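Local coordinates for protein CCMAN5 (Cellulosimicrobium cellulans, PDB 2XSG) that probably hydrolyses alpha-mannosidic bonds as a calcium-containing glycoside hydrolase of family 92, and enables mannose-6-phosphate modification of yeast-produced lysosomal enzymes, at residues A[590-602]-A[678-690]. Sequence-based numbering, arbitrary orientation.
Sequences IDLQAPYLFNYTG and FPVTAGSSQFQVG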
loop_
_atom_site.group_PDB
_atom_site.type_symbol
_atom_site.label_atom_id
_atom_site.label_comp_id
_atom_site.label_asym_id
_atom_site.label_seq_id
_atom_site.Cartn_x
_atom_site.Cartn_y
_atom_site.Cartn_z
ATOM N N ILE A 590 -3.337 -7.079 -11.029
ATOM C CA ILE A 590 -2.892 -7.446 -12.366
ATOM C C ILE A 590 -3.680 -6.689 -13.443
ATOM O O ILE A 590 -3.097 -6.053 -14.325
ATOM C CB ILE A 590 -2.994 -8.976 -12.615
ATOM C CG1 ILE A 590 -2.041 -9.771 -11.693
ATOM C CG2 ILE A 590 -2.761 -9.302 -14.104
ATOM C CD1 ILE A 590 -0.642 -9.188 -11.527
ATOM N N ASP A 591 -5.009 -6.762 -13.374
ATOM C CA ASP A 591 -5.816 -6.044 -14.369
ATOM C C ASP A 591 -6.645 -4.913 -13.760
ATOM O O ASP A 591 -7.803 -4.708 -14.131
ATOM C CB ASP A 591 -6.615 -7.006 -15.268
ATOM C CG ASP A 591 -7.688 -7.793 -14.519
ATOM O OD1 ASP A 591 -7.481 -8.212 -13.361
ATOM O OD2 ASP A 591 -8.758 -8.012 -15.122
ATOM N N LEU A 592 -6.019 -4.158 -12.845
ATOM C CA LEU A 592 -6.657 -3.009 -12.184
ATOM C C LEU A 592 -7.225 -2.000 -13.173
ATOM O O LEU A 592 -8.259 -1.363 -12.906
ATOM C CB LEU A 592 -5.661 -2.242 -11.310
ATOM C CG LEU A 592 -5.435 -2.500 -9.821
ATOM C CD1 LEU A 592 -4.288 -1.595 -9.315
ATOM C CD2 LEU A 592 -6.707 -2.285 -9.001
ATOM N N GLN A 593 -6.506 -1.820 -14.280
ATOM C CA GLN A 593 -6.868 -0.828 -15.279
ATOM C C GLN A 593 -7.997 -1.299 -16.180
ATOM O O GLN A 593 -8.561 -0.496 -16.910
ATOM C CB GLN A 593 -5.643 -0.441 -16.123
ATOM C CG GLN A 593 -5.280 -1.398 -17.249
ATOM C CD GLN A 593 -4.601 -2.674 -16.807
ATOM O OE1 GLN A 593 -4.702 -3.106 -15.648
ATOM N NE2 GLN A 593 -3.897 -3.308 -17.747
ATOM N N ALA A 594 -8.321 -2.592 -16.146
ATOM C CA ALA A 594 -9.245 -3.170 -17.151
ATOM C C ALA A 594 -10.610 -2.489 -17.262
ATOM O O ALA A 594 -11.124 -2.353 -18.364
ATOM C CB ALA A 594 -9.406 -4.661 -16.969
ATOM N N PRO A 595 -11.213 -2.065 -16.126
ATOM C CA PRO A 595 -12.499 -1.369 -16.247
ATOM C C PRO A 595 -12.466 -0.079 -17.038
ATOM O O PRO A 595 -13.485 0.318 -17.585
ATOM C CB PRO A 595 -12.889 -1.078 -14.795
ATOM C CG PRO A 595 -12.145 -2.115 -13.999
ATOM C CD PRO A 595 -10.895 -2.398 -14.724
ATOM N N TYR A 596 -11.300 0.557 -17.110
ATOM C CA TYR A 596 -11.152 1.812 -17.830
ATOM C C TYR A 596 -10.761 1.636 -19.301
ATOM O O TYR A 596 -10.543 2.627 -19.998
ATOM C CB TYR A 596 -10.142 2.722 -17.112
ATOM C CG TYR A 596 -10.544 3.063 -15.689
ATOM C CD1 TYR A 596 -10.197 2.227 -14.629
ATOM C CD2 TYR A 596 -11.274 4.221 -15.409
ATOM C CE1 TYR A 596 -10.572 2.531 -13.318
ATOM C CE2 TYR A 596 -11.657 4.529 -14.106
ATOM C CZ TYR A 596 -11.298 3.685 -13.070
ATOM O OH TYR A 596 -11.667 3.992 -11.778
ATOM N N LEU A 597 -10.680 0.397 -19.782
ATOM C CA LEU A 597 -10.279 0.187 -21.183
ATOM C C LEU A 597 -11.403 0.324 -22.208
ATOM O O LEU A 597 -11.150 0.387 -23.415
ATOM C CB LEU A 597 -9.524 -1.134 -21.353
ATOM C CG LEU A 597 -8.317 -1.275 -20.414
ATOM C CD1 LEU A 597 -7.569 -2.575 -20.680
ATOM C CD2 LEU A 597 -7.381 -0.077 -20.525
ATOM N N PHE A 598 -12.643 0.372 -21.731
ATOM C CA PHE A 598 -13.776 0.622 -22.612
ATOM C C PHE A 598 -13.693 1.989 -23.293
ATOM O O PHE A 598 -14.234 2.158 -24.392
ATOM C CB PHE A 598 -15.102 0.449 -21.866
ATOM C CG PHE A 598 -15.415 -0.971 -21.505
ATOM C CD1 PHE A 598 -15.323 -1.400 -20.175
ATOM C CD2 PHE A 598 -15.811 -1.883 -22.484
ATOM C CE1 PHE A 598 -15.649 -2.714 -19.816
ATOM C CE2 PHE A 598 -16.135 -3.199 -22.140
ATOM C CZ PHE A 598 -16.045 -3.618 -20.796
ATOM N N ASN A 599 -13.005 2.944 -22.649
ATOM C CA ASN A 599 -12.700 4.246 -23.243
ATOM C C ASN A 599 -11.896 4.089 -24.538
ATOM O O ASN A 599 -11.992 4.907 -25.444
ATOM C CB ASN A 599 -11.867 5.103 -22.277
ATOM C CG ASN A 599 -12.669 5.657 -21.112
ATOM O OD1 ASN A 599 -13.880 5.465 -21.012
ATOM N ND2 ASN A 599 -11.978 6.351 -20.208
ATOM N N TYR A 600 -11.092 3.036 -24.606
ATOM C CA TYR A 600 -10.241 2.777 -25.766
ATOM C C TYR A 600 -10.967 2.036 -26.866
ATOM O O TYR A 600 -10.534 2.073 -28.016
ATOM C CB TYR A 600 -9.014 1.962 -25.369
ATOM C CG TYR A 600 -8.019 2.673 -24.467
ATOM C CD1 TYR A 600 -8.251 2.786 -23.087
ATOM C CD2 TYR A 600 -6.831 3.200 -24.980
ATOM C CE1 TYR A 600 -7.329 3.414 -22.246
ATOM C CE2 TYR A 600 -5.889 3.831 -24.127
ATOM C CZ TYR A 600 -6.153 3.918 -22.761
ATOM O OH TYR A 600 -5.270 4.542 -21.908
ATOM N N THR A 601 -12.059 1.353 -26.524
ATOM C CA THR A 601 -12.836 0.629 -27.528
ATOM C C THR A 601 -14.062 1.396 -27.979
ATOM O O THR A 601 -14.971 0.802 -28.562
ATOM C CB THR A 601 -13.327 -0.749 -27.023
ATOM O OG1 THR A 601 -14.095 -0.577 -25.823
ATOM C CG2 THR A 601 -12.149 -1.698 -26.787
ATOM N N GLY A 602 -14.089 2.699 -27.698
ATOM C CA GLY A 602 -15.187 3.586 -28.116
ATOM C C GLY A 602 -16.461 3.392 -27.318
ATOM O O GLY A 602 -17.560 3.740 -27.769
ATOM N N PHE A 678 -8.139 7.887 -13.584
ATOM C CA PHE A 678 -7.383 6.659 -13.350
ATOM C C PHE A 678 -6.146 6.555 -14.244
ATOM O O PHE A 678 -6.209 6.890 -15.432
ATOM C CB PHE A 678 -8.282 5.457 -13.604
ATOM C CG PHE A 678 -7.636 4.151 -13.274
ATOM C CD1 PHE A 678 -7.725 3.630 -11.987
ATOM C CD2 PHE A 678 -6.938 3.443 -14.235
ATOM C CE1 PHE A 678 -7.115 2.423 -11.664
ATOM C CE2 PHE A 678 -6.324 2.241 -13.915
ATOM C CZ PHE A 678 -6.422 1.726 -12.628
ATOM N N PRO A 679 -5.012 6.070 -13.685
ATOM C CA PRO A 679 -3.829 5.966 -14.528
ATOM C C PRO A 679 -3.741 4.605 -15.233
ATOM O O PRO A 679 -3.095 3.675 -14.734
ATOM C CB PRO A 679 -2.683 6.144 -13.523
ATOM C CG PRO A 679 -3.225 5.493 -12.270
ATOM C CD PRO A 679 -4.717 5.733 -12.276
ATOM N N VAL A 680 -4.370 4.480 -16.391
ATOM C CA VAL A 680 -4.156 3.268 -17.194
ATOM C C VAL A 680 -2.657 3.115 -17.510
ATOM O O VAL A 680 -2.047 2.101 -17.198
ATOM C CB VAL A 680 -5.047 3.240 -18.477
ATOM C CG1 VAL A 680 -4.617 2.123 -19.435
ATOM C CG2 VAL A 680 -6.517 3.067 -18.076
ATOM N N THR A 681 -2.060 4.157 -18.054
ATOM C CA THR A 681 -0.634 4.138 -18.345
ATOM C C THR A 681 0.141 4.860 -17.253
ATOM O O THR A 681 0.285 6.082 -17.299
ATOM C CB THR A 681 -0.349 4.766 -19.726
ATOM O OG1 THR A 681 -1.237 4.187 -20.685
ATOM C CG2 THR A 681 1.079 4.501 -20.154
ATOM N N ALA A 682 0.598 4.101 -16.252
ATOM C CA ALA A 682 1.617 4.575 -15.341
ATOM C C ALA A 682 2.861 4.750 -16.198
ATOM O O ALA A 682 3.080 3.989 -17.148
ATOM C CB ALA A 682 1.865 3.557 -14.248
ATOM N N GLY A 683 3.659 5.760 -15.889
ATOM C CA GLY A 683 4.811 6.073 -16.717
ATOM C C GLY A 683 4.449 6.969 -17.887
ATOM O O GLY A 683 5.233 7.124 -18.822
ATOM N N SER A 684 3.256 7.543 -17.849
ATOM C CA SER A 684 2.858 8.582 -18.806
ATOM C C SER A 684 2.305 9.751 -17.989
ATOM O O SER A 684 2.308 9.697 -16.757
ATOM C CB SER A 684 1.798 8.063 -19.781
ATOM O OG SER A 684 0.518 8.070 -19.190
ATOM N N SER A 685 1.834 10.792 -18.660
ATOM C CA SER A 685 1.261 11.929 -17.953
ATOM C C SER A 685 -0.264 11.916 -18.015
ATOM O O SER A 685 -0.910 12.888 -17.626
ATOM C CB SER A 685 1.821 13.235 -18.513
ATOM O OG SER A 685 1.549 13.345 -19.896
ATOM N N GLN A 686 -0.836 10.809 -18.482
ATOM C CA GLN A 686 -2.300 10.753 -18.722
ATOM C C GLN A 686 -3.144 10.015 -17.671
ATOM O O GLN A 686 -2.661 9.084 -16.997
ATOM C CB GLN A 686 -2.582 10.195 -20.114
ATOM C CG GLN A 686 -2.207 11.189 -21.222
ATOM C CD GLN A 686 -2.658 10.734 -22.593
ATOM O OE1 GLN A 686 -2.344 11.383 -23.595
ATOM N NE2 GLN A 686 -3.404 9.637 -22.655
ATOM N N PHE A 687 -4.405 10.445 -17.550
ATOM C CA PHE A 687 -5.388 9.790 -16.692
ATOM C C PHE A 687 -6.648 9.574 -17.486
ATOM O O PHE A 687 -7.019 10.439 -18.274
ATOM C CB PHE A 687 -5.662 10.611 -15.437
ATOM C CG PHE A 687 -4.454 10.781 -14.584
ATOM C CD1 PHE A 687 -4.112 9.809 -13.658
ATOM C CD2 PHE A 687 -3.622 11.884 -14.741
ATOM C CE1 PHE A 687 -2.977 9.934 -12.891
ATOM C CE2 PHE A 687 -2.462 12.025 -13.965
ATOM C CZ PHE A 687 -2.154 11.049 -13.034
ATOM N N GLN A 688 -7.269 8.409 -17.303
ATOM C CA GLN A 688 -8.533 8.093 -17.953
ATOM C C GLN A 688 -9.733 8.513 -17.102
ATOM O O GLN A 688 -9.748 8.307 -15.873
ATOM C CB GLN A 688 -8.618 6.595 -18.288
ATOM C CG GLN A 688 -7.635 6.139 -19.403
ATOM C CD GLN A 688 -8.047 6.639 -20.781
ATOM O OE1 GLN A 688 -9.245 6.685 -21.107
ATOM N NE2 GLN A 688 -7.060 7.022 -21.598
ATOM N N VAL A 689 -10.747 9.060 -17.781
ATOM C CA VAL A 689 -11.978 9.513 -17.148
ATOM C C VAL A 689 -12.857 8.316 -16.808
ATOM O O VAL A 689 -13.043 7.413 -17.638
ATOM C CB VAL A 689 -12.743 10.505 -18.052
ATOM C CG1 VAL A 689 -14.161 10.740 -17.533
ATOM C CG2 VAL A 689 -11.983 11.831 -18.134
ATOM N N GLY A 690 -13.372 8.300 -15.576
ATOM C CA GLY A 690 -14.298 7.253 -15.132
ATOM C C GLY A 690 -15.678 7.798 -14.810
ATOM O O GLY A 690 -16.285 8.488 -15.635
HETATM O O HOH W 1 -15.472 7.313 -19.458
HETATM O O HOH W 2 -2.838 5.519 -22.505
#
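Asn-599 spends both hydrogens of its amide on the strand 686-689: ND2 donates to Gln-688 OE1 (2.9 Å) and to the backbone oxygen of Val-689, the latter nearly straight at 169°. Two bonds to acceptors in its own plane hold the Asn-599 amide in one rotation; a short amide suits a place where a side-chain and a main-chain oxygen must be met together. A bend at chi2 (-72°) turns the Gln-688 amide, OE1 toward Asn-599 and NE2 to 3.1 Å from Tyr-600 OH. A water joins that hydroxyl to Thr-681 OG1, itself hydrogen-bonded to the backbone oxygen of Ala-547. In the family 92 catalytic domain, this joins the loop between helices 560-570 and 604-616 to a small antiparallel sheet, whose central strand 686-689 pairs with 677-678 and 735-737. Next to this polar cluster, the rings of Tyr-596 and Phe-678 form an offset stack, planes 8° apart. Phe-678 CB sits over the centre of the tyrosine ring, a CH-pi contact, while Gly-690 CA meets that ring's edge, where a side chain would clash. Replacing Tyr-596 with an alanine would probably leave this face of Phe-678 without its stacking partner and open a gap beside Gly-690. Branched Val-680 packs among three side chains, CG2 against Tyr-596 CB (3.8 Å), CG1 against Leu-597 CD2 (3.7 Å) and the Tyr-600 hydroxyl, while Gln-593 CB packs on Phe-678 CE2 (3.5 Å).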